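Local coordinates for protein beta-hexosaminidase (Neisseria gonorrhoeae, PDB 6JTJ) that probably cleaves the terminal beta-1,4-linked N-acetylglucosamine from peptide-linked peptidoglycan fragments during cell-wall recycling, and is captured here with N-acetylglucosamine bound, at residues C[105-110]-C[164-169]; C[125-130]-C[140-145]; C[178-183]-C[208-213]; C[187-192]-C[241-246]. One frame throughout, in Å; residues are numbered along the deposited sequence.

Contact 1: residues C[105-110]-C[164-169]. With NAG (2-acetamido-2-deoxy-beta-D-glucopyranose), chain I.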
# COMPACT_ATOMS: atom_id res chain seq x y z
N ASP C 105 -8.20 -12.95 -2.66
CA ASP C 105 -8.39 -11.53 -2.88
C ASP C 105 -8.60 -11.24 -4.37
O ASP C 105 -7.63 -10.98 -5.10
CB ASP C 105 -7.18 -10.73 -2.37
CG ASP C 105 -6.99 -10.83 -0.86
OD1 ASP C 105 -7.92 -10.44 -0.13
OD2 ASP C 105 -5.91 -11.26 -0.40
N HIS C 106 -9.85 -11.31 -4.83
CA HIS C 106 -10.23 -10.77 -6.14
C HIS C 106 -11.12 -9.57 -5.92
O HIS C 106 -12.32 -9.72 -5.70
CB HIS C 106 -10.94 -11.80 -7.02
CG HIS C 106 -10.00 -12.61 -7.86
ND1 HIS C 106 -10.37 -13.15 -9.07
CD2 HIS C 106 -8.72 -12.98 -7.66
CE1 HIS C 106 -9.35 -13.80 -9.60
NE2 HIS C 106 -8.34 -13.72 -8.75
N GLU C 107 -10.52 -8.39 -5.96
CA GLU C 107 -11.25 -7.14 -5.89
C GLU C 107 -11.46 -6.60 -7.29
O GLU C 107 -12.55 -6.15 -7.62
CB GLU C 107 -10.46 -6.11 -5.09
CG GLU C 107 -10.34 -6.41 -3.62
CD GLU C 107 -9.41 -5.44 -2.89
OE1 GLU C 107 -9.21 -4.31 -3.37
OE2 GLU C 107 -8.89 -5.83 -1.84
N GLY C 108 -10.39 -6.59 -8.07
CA GLY C 108 -10.36 -5.90 -9.33
C GLY C 108 -9.15 -4.98 -9.45
O GLY C 108 -8.54 -4.58 -8.47
N GLY C 109 -8.81 -4.64 -10.69
CA GLY C 109 -7.71 -3.72 -10.95
C GLY C 109 -6.44 -4.34 -10.44
O GLY C 109 -6.09 -5.46 -10.82
N ARG C 110 -5.75 -3.64 -9.54
CA ARG C 110 -4.42 -4.10 -9.07
C ARG C 110 -4.47 -5.11 -7.95
O ARG C 110 -3.41 -5.56 -7.47
CB ARG C 110 -3.53 -2.92 -8.67
CG ARG C 110 -3.34 -1.90 -9.76
CD ARG C 110 -2.21 -0.95 -9.45
NE ARG C 110 -2.05 0.06 -10.48
CZ ARG C 110 -2.73 1.20 -10.52
NH1 ARG C 110 -3.67 1.49 -9.63
NH2 ARG C 110 -2.48 2.08 -11.49
N THR C 164 -13.96 -9.26 -0.89
CA THR C 164 -14.42 -8.07 -1.56
C THR C 164 -15.88 -7.90 -1.15
O THR C 164 -16.58 -8.89 -0.86
CB THR C 164 -14.21 -8.21 -3.08
OG1 THR C 164 -14.29 -6.93 -3.72
CG2 THR C 164 -15.22 -9.18 -3.70
N PRO C 165 -16.38 -6.65 -1.10
CA PRO C 165 -15.78 -5.41 -1.55
C PRO C 165 -15.11 -4.53 -0.50
O PRO C 165 -15.46 -4.56 0.69
CB PRO C 165 -16.98 -4.65 -2.05
CG PRO C 165 -18.06 -5.01 -1.08
CD PRO C 165 -17.81 -6.46 -0.77
N VAL C 166 -14.21 -3.69 -1.00
CA VAL C 166 -13.71 -2.54 -0.28
C VAL C 166 -14.83 -1.51 -0.09
O VAL C 166 -15.46 -1.09 -1.06
CB VAL C 166 -12.53 -1.90 -1.04
CG1 VAL C 166 -12.12 -0.58 -0.41
CG2 VAL C 166 -11.36 -2.87 -1.05
N LEU C 167 -15.07 -1.14 1.16
CA LEU C 167 -16.09 -0.17 1.54
C LEU C 167 -15.47 1.12 2.06
O LEU C 167 -16.16 2.05 2.47
CB LEU C 167 -16.96 -0.77 2.64
CG LEU C 167 -17.70 -2.05 2.29
CD1 LEU C 167 -18.54 -2.54 3.47
CD2 LEU C 167 -18.60 -1.84 1.09
N ASP C 168 -14.14 1.18 2.02
CA ASP C 168 -13.41 2.39 2.39
C ASP C 168 -13.80 3.53 1.45
O ASP C 168 -14.05 3.31 0.26
CB ASP C 168 -11.90 2.14 2.28
CG ASP C 168 -11.44 0.97 3.15
OD1 ASP C 168 -11.84 0.90 4.34
OD2 ASP C 168 -10.64 0.15 2.64
N LEU C 169 -13.87 4.74 2.00
CA LEU C 169 -14.25 5.91 1.21
C LEU C 169 -12.98 6.57 0.64
O LEU C 169 -11.96 6.64 1.29
CB LEU C 169 -14.97 6.94 2.07
CG LEU C 169 -16.15 6.47 2.93
CD1 LEU C 169 -16.79 7.67 3.64
CD2 LEU C 169 -17.18 5.76 2.08
C1 NAG I . -4.50 -7.07 3.95
C2 NAG I . -5.20 -6.22 2.89
C3 NAG I . -6.59 -6.74 2.63
C4 NAG I . -6.57 -8.24 2.34
C5 NAG I . -5.96 -9.01 3.50
C6 NAG I . -5.76 -10.48 3.13
C7 NAG I . -5.08 -3.74 2.54
C8 NAG I . -4.61 -4.01 1.17
N2 NAG I . -5.32 -4.83 3.27
O1 NAG I . -3.09 -6.93 3.85
O3 NAG I . -7.15 -6.01 1.56
O4 NAG I . -7.86 -8.73 2.06
O5 NAG I . -4.68 -8.47 3.78
O6 NAG I . -4.85 -10.68 2.06
O7 NAG I . -5.19 -2.57 2.95
O HOH W 1 -14.98 -6.37 -6.22
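T164 lays its hydroxyl and methyl against the backbone of H106 and E107. Its CG2 lies 3.6 Å from the H106 carbonyl O, while OG1 is 3.7 Å from E107 CA. With OG1 anti to the backbone N (chi1 -164°), the hydroxyl reaches a water 2.7 Å away, and that water donates to E107 O at 2.8 Å. A small side chain carrying both a methyl and a hydroxyl suits this close, partly polar spot. P165, joined through a cis peptide, carries the chain on to V166, which sets CG2, the branch beside its backbone N, 3.5 Å from E107 OE1. This is apolar flanking of a carboxylate whose two oxygens are taken by salt bridges to R180 and K210. E107 itself stops 3.8 Å short of the sugar, measured from OE2 to O3 of NAG. D105 does touch the sugar: OD1 accepts from O4 at 2.8 Å and OD2 from O6 at 2.7 Å, a carboxylate shared between two hydroxyls, with R113 as a salt-bridge partner of OD2. In the barrel, strand 101-108, with a classic bulge at E107 and G108, runs parallel to strand 161-162. H106 packs outward on helix 136-155, and the side chains of T164, P165 and L167 meet helix 186-202.

Contact 2: residues C[125-130]-C[140-145]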
# COMPACT_ATOMS: atom_id res chain seq x y z
N ASN C 125 -13.03 1.79 -8.52
CA ASN C 125 -13.32 3.19 -8.77
C ASN C 125 -13.89 3.43 -10.18
O ASN C 125 -14.52 4.47 -10.40
CB ASN C 125 -12.11 4.09 -8.52
CG ASN C 125 -11.13 4.08 -9.66
OD1 ASN C 125 -10.83 3.04 -10.24
ND2 ASN C 125 -10.60 5.24 -9.97
N VAL C 126 -13.65 2.51 -11.09
CA VAL C 126 -14.22 2.58 -12.42
C VAL C 126 -15.75 2.58 -12.30
O VAL C 126 -16.40 3.30 -13.03
CB VAL C 126 -13.74 1.42 -13.31
CG1 VAL C 126 -14.51 1.38 -14.61
CG2 VAL C 126 -12.25 1.57 -13.60
N LEU C 127 -16.29 1.82 -11.35
CA LEU C 127 -17.72 1.80 -11.13
C LEU C 127 -18.23 3.10 -10.56
O LEU C 127 -19.30 3.57 -10.93
CB LEU C 127 -18.12 0.63 -10.23
CG LEU C 127 -17.77 -0.73 -10.85
CD1 LEU C 127 -17.84 -1.83 -9.81
CD2 LEU C 127 -18.67 -1.04 -12.03
N GLY C 128 -17.46 3.74 -9.70
CA GLY C 128 -17.80 5.06 -9.20
C GLY C 128 -17.70 6.15 -10.26
O GLY C 128 -18.40 7.16 -10.18
N GLN C 129 -16.84 5.96 -11.24
CA GLN C 129 -16.76 6.90 -12.36
C GLN C 129 -17.99 6.78 -13.26
O GLN C 129 -18.48 7.79 -13.77
CB GLN C 129 -15.48 6.68 -13.16
CG GLN C 129 -14.26 7.12 -12.40
CD GLN C 129 -12.96 6.72 -13.08
OE1 GLN C 129 -12.87 5.70 -13.78
NE2 GLN C 129 -11.94 7.53 -12.89
N ILE C 130 -18.47 5.55 -13.48
CA ILE C 130 -19.71 5.33 -14.20
C ILE C 130 -20.87 5.98 -13.44
O ILE C 130 -21.73 6.60 -14.04
CB ILE C 130 -20.00 3.83 -14.40
CG1 ILE C 130 -18.99 3.22 -15.34
CG2 ILE C 130 -21.40 3.63 -14.95
CD1 ILE C 130 -19.03 1.71 -15.43
N GLU C 140 -24.89 0.71 -10.97
CA GLU C 140 -25.34 -0.48 -10.24
C GLU C 140 -25.40 -1.68 -11.14
O GLU C 140 -24.99 -2.78 -10.76
CB GLU C 140 -26.68 -0.24 -9.56
CG GLU C 140 -26.62 0.74 -8.40
CD GLU C 140 -27.94 0.83 -7.64
OE1 GLU C 140 -28.90 0.10 -8.02
OE2 GLU C 140 -28.02 1.60 -6.65
N THR C 141 -25.90 -1.48 -12.35
CA THR C 141 -25.98 -2.56 -13.31
C THR C 141 -24.60 -3.09 -13.64
O THR C 141 -24.37 -4.31 -13.73
CB THR C 141 -26.66 -2.08 -14.61
OG1 THR C 141 -27.98 -1.61 -14.30
CG2 THR C 141 -26.75 -3.19 -15.65
N ALA C 142 -23.68 -2.17 -13.85
CA ALA C 142 -22.30 -2.56 -14.15
C ALA C 142 -21.68 -3.30 -12.96
O ALA C 142 -21.04 -4.34 -13.15
CB ALA C 142 -21.48 -1.33 -14.50
N ALA C 143 -21.90 -2.79 -11.75
CA ALA C 143 -21.40 -3.44 -10.53
C ALA C 143 -21.92 -4.86 -10.40
O ALA C 143 -21.15 -5.78 -10.08
CB ALA C 143 -21.76 -2.61 -9.30
N GLY C 144 -23.19 -5.07 -10.70
CA GLY C 144 -23.80 -6.42 -10.64
C GLY C 144 -23.14 -7.39 -11.58
O GLY C 144 -22.87 -8.56 -11.23
N GLN C 145 -22.83 -6.93 -12.78
CA GLN C 145 -22.13 -7.76 -13.77
C GLN C 145 -20.70 -8.07 -13.37
O GLN C 145 -20.23 -9.20 -13.52
CB GLN C 145 -22.12 -7.08 -15.15
CG GLN C 145 -23.51 -6.94 -15.80
CD GLN C 145 -24.27 -8.28 -15.92
OE1 GLN C 145 -23.81 -9.24 -16.55
NE2 GLN C 145 -25.40 -8.37 -15.22
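L127 and I130 meet A142 and A143 through saturated carbon, and no ring, amide or other flat group enters, which means there are no faces or edges to set against one another. L127 does most of the touching, with its two methyls spread over neighbouring residues. CD2 reaches A142 CB at 3.8 Å and the backbone N of A143 at 3.7 Å, whereas CD1 lies 4.0 Å from A143 CB. One turn further along, I130 extends CD1 to 4.0 Å from A142 CB. Its CG1 stands beside the backbone N (chi1 -68°), which carries the long branch across to the other helix. A142 is thus clasped by two branched side chains. The helices are consecutive, and the axes of the short segments 125-130 and 140-145 approach to 9.4 Å, nearly antiparallel at 156° between their directions. This helical hairpin lies at the edge of the barrel, where F377 of helix 369-382 covers A142 and L381 meets I130. Branched leucine and isoleucine supply reach from one helix, and alanines keep the other slim. Chemically the joint is purely apolar. Its cohesion probably comes from dispersion and the burial of hydrocarbon, which are little directional.

Contact 3: residues C[178-183]-C[208-213]. With NAG (2-acetamido-2-deoxy-beta-D-glucopyranose), chain I.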
# COMPACT_ATOMS: atom_id res chain seq x y z
N GLY C 178 -6.43 3.74 -2.64
CA GLY C 178 -6.39 4.34 -3.96
C GLY C 178 -7.61 4.09 -4.81
O GLY C 178 -8.73 4.35 -4.37
N ASN C 179 -7.41 3.51 -5.99
CA ASN C 179 -8.51 3.20 -6.84
C ASN C 179 -9.31 1.93 -6.42
O ASN C 179 -10.24 1.53 -7.09
CB ASN C 179 -8.05 3.20 -8.29
CG ASN C 179 -7.24 1.96 -8.65
OD1 ASN C 179 -7.12 1.03 -7.86
ND2 ASN C 179 -6.72 1.92 -9.87
N ARG C 180 -8.95 1.30 -5.31
CA ARG C 180 -9.70 0.16 -4.81
C ARG C 180 -11.03 0.57 -4.18
O ARG C 180 -11.89 -0.28 -3.95
CB ARG C 180 -8.89 -0.61 -3.80
CG ARG C 180 -7.63 -1.24 -4.40
CD ARG C 180 -6.64 -1.57 -3.31
NE ARG C 180 -7.15 -2.63 -2.46
CZ ARG C 180 -6.66 -2.93 -1.26
NH1 ARG C 180 -5.67 -2.22 -0.76
NH2 ARG C 180 -7.18 -3.94 -0.57
N SER C 181 -11.17 1.86 -3.87
CA SER C 181 -12.41 2.39 -3.33
C SER C 181 -13.36 2.78 -4.47
O SER C 181 -12.92 3.30 -5.50
CB SER C 181 -12.11 3.61 -2.46
OG SER C 181 -13.27 4.34 -2.18
N PHE C 182 -14.65 2.50 -4.28
CA PHE C 182 -15.66 2.83 -5.28
C PHE C 182 -15.73 4.33 -5.53
O PHE C 182 -15.83 4.75 -6.67
CB PHE C 182 -17.06 2.42 -4.82
CG PHE C 182 -17.34 0.95 -4.90
CD1 PHE C 182 -17.56 0.31 -6.11
CD2 PHE C 182 -17.42 0.18 -3.74
CE1 PHE C 182 -17.84 -1.04 -6.17
CE2 PHE C 182 -17.71 -1.16 -3.80
CZ PHE C 182 -17.91 -1.78 -5.01
N HIS C 183 -15.69 5.13 -4.47
CA HIS C 183 -16.12 6.52 -4.54
C HIS C 183 -15.84 7.25 -3.22
O HIS C 183 -15.61 6.62 -2.18
CB HIS C 183 -17.64 6.53 -4.83
CG HIS C 183 -18.13 7.77 -5.49
ND1 HIS C 183 -18.52 8.89 -4.78
CD2 HIS C 183 -18.36 8.06 -6.79
CE1 HIS C 183 -18.93 9.82 -5.62
NE2 HIS C 183 -18.83 9.34 -6.85
N CYS C 208 -17.32 -9.84 1.71
CA CYS C 208 -16.49 -9.51 2.86
C CYS C 208 -16.08 -8.05 2.75
O CYS C 208 -15.28 -7.70 1.87
CB CYS C 208 -15.23 -10.40 2.89
SG CYS C 208 -14.10 -9.98 4.23
N GLY C 209 -16.65 -7.23 3.63
CA GLY C 209 -16.40 -5.80 3.61
C GLY C 209 -15.05 -5.47 4.21
O GLY C 209 -14.68 -6.04 5.22
N LYS C 210 -14.32 -4.55 3.59
CA LYS C 210 -12.99 -4.15 4.05
C LYS C 210 -12.87 -2.62 3.99
O LYS C 210 -13.42 -2.04 3.05
CB LYS C 210 -11.91 -4.72 3.12
CG LYS C 210 -12.12 -6.15 2.74
CD LYS C 210 -10.82 -6.78 2.21
CE LYS C 210 -10.45 -6.31 0.82
NZ LYS C 210 -9.64 -7.37 0.13
N HIS C 211 -12.16 -1.95 4.91
CA HIS C 211 -11.50 -2.51 6.08
C HIS C 211 -12.10 -1.80 7.28
O HIS C 211 -11.89 -0.62 7.47
CB HIS C 211 -9.99 -2.27 6.01
CG HIS C 211 -9.37 -2.79 4.76
ND1 HIS C 211 -9.48 -2.13 3.55
CD2 HIS C 211 -8.63 -3.89 4.52
CE1 HIS C 211 -8.82 -2.80 2.62
NE2 HIS C 211 -8.30 -3.88 3.19
N PHE C 212 -12.88 -2.54 8.06
CA PHE C 212 -13.68 -1.97 9.14
C PHE C 212 -12.79 -1.31 10.18
O PHE C 212 -11.81 -1.92 10.61
CB PHE C 212 -14.49 -3.07 9.82
CG PHE C 212 -15.32 -2.58 10.98
CD1 PHE C 212 -16.58 -2.06 10.76
CD2 PHE C 212 -14.83 -2.64 12.26
CE1 PHE C 212 -17.34 -1.59 11.80
CE2 PHE C 212 -15.60 -2.19 13.33
CZ PHE C 212 -16.85 -1.67 13.10
N PRO C 213 -13.16 -0.12 10.66
CA PRO C 213 -14.33 0.70 10.38
C PRO C 213 -14.14 1.76 9.30
O PRO C 213 -15.00 2.66 9.16
CB PRO C 213 -14.56 1.38 11.72
CG PRO C 213 -13.17 1.63 12.21
CD PRO C 213 -12.35 0.48 11.73
C1 NAG I . -4.50 -7.07 3.95
C2 NAG I . -5.20 -6.22 2.89
C3 NAG I . -6.59 -6.74 2.63
C4 NAG I . -6.57 -8.24 2.34
C5 NAG I . -5.96 -9.01 3.50
C6 NAG I . -5.76 -10.48 3.13
C7 NAG I . -5.08 -3.74 2.54
C8 NAG I . -4.61 -4.01 1.17
N2 NAG I . -5.32 -4.83 3.27
O1 NAG I . -3.09 -6.93 3.85
O3 NAG I . -7.15 -6.01 1.56
O4 NAG I . -7.86 -8.73 2.06
O5 NAG I . -4.68 -8.47 3.78
O6 NAG I . -4.85 -10.68 2.06
O7 NAG I . -5.19 -2.57 2.95
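The sugar pocket is where R180, K210 and H211 converge on one hydroxyl, O3 of the bound NAG. H211 NE2 lies 2.9 Å from O3 in a nearly straight hydrogen bond of 164°, in which either atom could be the donor. K210 NZ donates to O3 at 3.2 Å and to O4 at 3.0 Å, spanning two adjacent hydroxyls. R180 NH2 adds a bond to O3 of 3.0 Å, weak because its angle is only 128°. The protein-protein touch is slight: R180 NH2 comes 3.8 Å from H211 CE1, arriving at the edge of the imidazole, near its plane. A bend in the arginine chain (chi3 67°) turns the guanidinium toward the sugar. Residues 210-213 are the K-H-F-P run known in NagZ enzymes at the mouth of the (beta/alpha)8 barrel, with cis peptides before H211 and P213. Where the chain turns a corner at H211, K210 CB sits 3.4 Å above the centre of the ring, covering one face. ND1 is hydrogen-bonded to OD2 of D168, so that both ring nitrogens are engaged and the ring's rotation is restrained. Lysine and arginine suit the place because their N-H groups can donate to the hydroxyl oxygens, and E107, between R180 and K210, probably balances their charge. The backbone O of D221, from the second subunit, also accepts a hydrogen bond from the sugar.

Contact 4: residues C[187-192]-C[241-246]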
# COMPACT_ATOMS: atom_id res chain seq x y z
N GLU C 187 -22.89 7.23 0.26
CA GLU C 187 -24.08 6.70 -0.43
C GLU C 187 -23.73 5.96 -1.70
O GLU C 187 -24.27 4.89 -1.99
CB GLU C 187 -25.09 7.82 -0.75
CG GLU C 187 -26.44 7.23 -1.27
CD GLU C 187 -27.21 6.37 -0.25
OE1 GLU C 187 -27.02 6.51 0.98
OE2 GLU C 187 -28.04 5.54 -0.70
N ALA C 188 -22.83 6.53 -2.49
CA ALA C 188 -22.38 5.84 -3.70
C ALA C 188 -21.68 4.52 -3.34
O ALA C 188 -21.91 3.48 -3.97
CB ALA C 188 -21.44 6.73 -4.50
N VAL C 189 -20.84 4.56 -2.32
CA VAL C 189 -20.10 3.35 -1.93
C VAL C 189 -21.08 2.26 -1.51
O VAL C 189 -21.01 1.13 -1.98
CB VAL C 189 -19.08 3.64 -0.81
CG1 VAL C 189 -18.49 2.33 -0.26
CG2 VAL C 189 -17.97 4.54 -1.33
N ALA C 190 -22.02 2.61 -0.65
CA ALA C 190 -23.00 1.65 -0.13
C ALA C 190 -23.80 1.04 -1.24
O ALA C 190 -23.91 -0.18 -1.35
CB ALA C 190 -23.93 2.31 0.88
N ARG C 191 -24.30 1.86 -2.14
CA ARG C 191 -25.15 1.34 -3.21
C ARG C 191 -24.38 0.51 -4.23
O ARG C 191 -24.86 -0.54 -4.67
CB ARG C 191 -25.95 2.48 -3.87
CG ARG C 191 -26.91 3.18 -2.86
CD ARG C 191 -28.35 2.78 -3.10
NE ARG C 191 -28.64 1.35 -3.16
CZ ARG C 191 -29.15 0.59 -2.20
NH1 ARG C 191 -29.38 1.05 -0.98
NH2 ARG C 191 -29.43 -0.69 -2.48
N LEU C 192 -23.17 0.93 -4.60
CA LEU C 192 -22.38 0.12 -5.53
C LEU C 192 -21.99 -1.20 -4.88
O LEU C 192 -22.00 -2.25 -5.52
CB LEU C 192 -21.14 0.89 -5.99
CG LEU C 192 -21.50 2.11 -6.85
CD1 LEU C 192 -20.31 3.05 -7.00
CD2 LEU C 192 -21.99 1.63 -8.22
N LEU C 241 -18.49 4.62 8.38
CA LEU C 241 -19.21 3.46 8.93
C LEU C 241 -20.48 3.12 8.22
O LEU C 241 -20.94 1.97 8.27
CB LEU C 241 -19.51 3.66 10.43
CG LEU C 241 -18.35 3.30 11.34
CD1 LEU C 241 -18.54 3.90 12.74
CD2 LEU C 241 -18.17 1.80 11.43
N ALA C 242 -21.08 4.07 7.54
CA ALA C 242 -22.42 3.84 6.99
C ALA C 242 -22.47 2.67 6.01
O ALA C 242 -23.40 1.86 6.07
CB ALA C 242 -22.99 5.11 6.38
N PRO C 243 -21.48 2.54 5.11
CA PRO C 243 -21.53 1.38 4.19
C PRO C 243 -21.43 0.02 4.91
O PRO C 243 -22.04 -0.94 4.47
CB PRO C 243 -20.35 1.60 3.25
CG PRO C 243 -20.06 3.07 3.33
CD PRO C 243 -20.47 3.53 4.70
N PHE C 244 -20.68 -0.02 6.00
CA PHE C 244 -20.57 -1.23 6.79
C PHE C 244 -21.92 -1.57 7.44
O PHE C 244 -22.35 -2.71 7.37
CB PHE C 244 -19.47 -1.11 7.85
CG PHE C 244 -18.07 -1.12 7.27
CD1 PHE C 244 -17.44 -2.30 6.96
CD2 PHE C 244 -17.39 0.07 7.05
CE1 PHE C 244 -16.16 -2.31 6.42
CE2 PHE C 244 -16.11 0.08 6.52
CZ PHE C 244 -15.50 -1.11 6.18
N ARG C 245 -22.59 -0.58 8.03
CA ARG C 245 -23.92 -0.81 8.61
C ARG C 245 -24.90 -1.38 7.61
O ARG C 245 -25.58 -2.37 7.87
CB ARG C 245 -24.51 0.47 9.16
CG ARG C 245 -23.92 0.91 10.48
CD ARG C 245 -24.83 2.01 11.01
NE ARG C 245 -25.08 1.91 12.48
CZ ARG C 245 -24.17 2.10 13.43
NH1 ARG C 245 -22.94 2.45 13.11
NH2 ARG C 245 -24.50 1.96 14.72
N ILE C 246 -24.94 -0.74 6.45
CA ILE C 246 -25.90 -1.10 5.42
C ILE C 246 -25.59 -2.50 4.87
O ILE C 246 -26.50 -3.31 4.68
CB ILE C 246 -25.90 -0.03 4.31
CG1 ILE C 246 -26.43 1.30 4.89
CG2 ILE C 246 -26.75 -0.47 3.14
CD1 ILE C 246 -26.20 2.54 4.01
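Two neighbouring helices of the barrel's outer layer, 186-202 and 242-249, lean together here through V189, A190, P243 and I246. V189 points CG1 at the proline ring, with CG and CB of P243 each 4.0 Å away. The branch is carried there by its torsion: CG1 lies anti to the backbone N (chi1 171°), and the valine chain slants across the flank of the ring. A190 is the close point of the pair. Its CB lies 3.9 Å from CD1 of I246 and 4.4 Å from CB of P243, which places a single methyl against two residues one turn apart on the facing helix. Nothing larger than this methyl projects from the helix at A190, and the CA atoms of A190 and P243 approach to 4.6 Å. The short axes pass at 8.8 Å with a signed crossing angle of -28°, a shallow slant between helices pointing the same way. That shared direction belongs to the (beta/alpha)8 barrel: helix 242-249 lies in the crossover between the parallel strands 208-212 and 254-257, while helix 186-202 precedes the first of them. P243 suits the opening turn of its helix, where a missing N-H costs no helical bond, and its rigid, puckered ring gives V189 a compact apolar flank. I246 extends its longer CG1-CD1 arm, set beside the backbone N, to reach back to A190. Around the pair, F244 meets F212 edge-to-face on the barrel side, and L192 packs on W131 of helix 124-134.

How the contacts relate
Contacts 1 and 3 form one site: their centres are 6 Å apart, both touch the NAG, and E107 OE2 lies 2.6 Å from K210 NZ across them. Their backbones are also joined, with L167 N 2.7 Å from K210 O. Contact 2 is nested in the chain loop closed by contact 1 and lies farther from the sugar, the side chains of L127 and R180 being about 11 Å apart. It still reaches contact 3, where N125 N is 3.1 Å from N179 O. Contact 4 alternates along the chain with contact 3 and packs against it, F212 CE1 meeting L241 CD2 at 3.5 Å. Contacts 2 and 4, both between helices, belong to the layer outside the pocket.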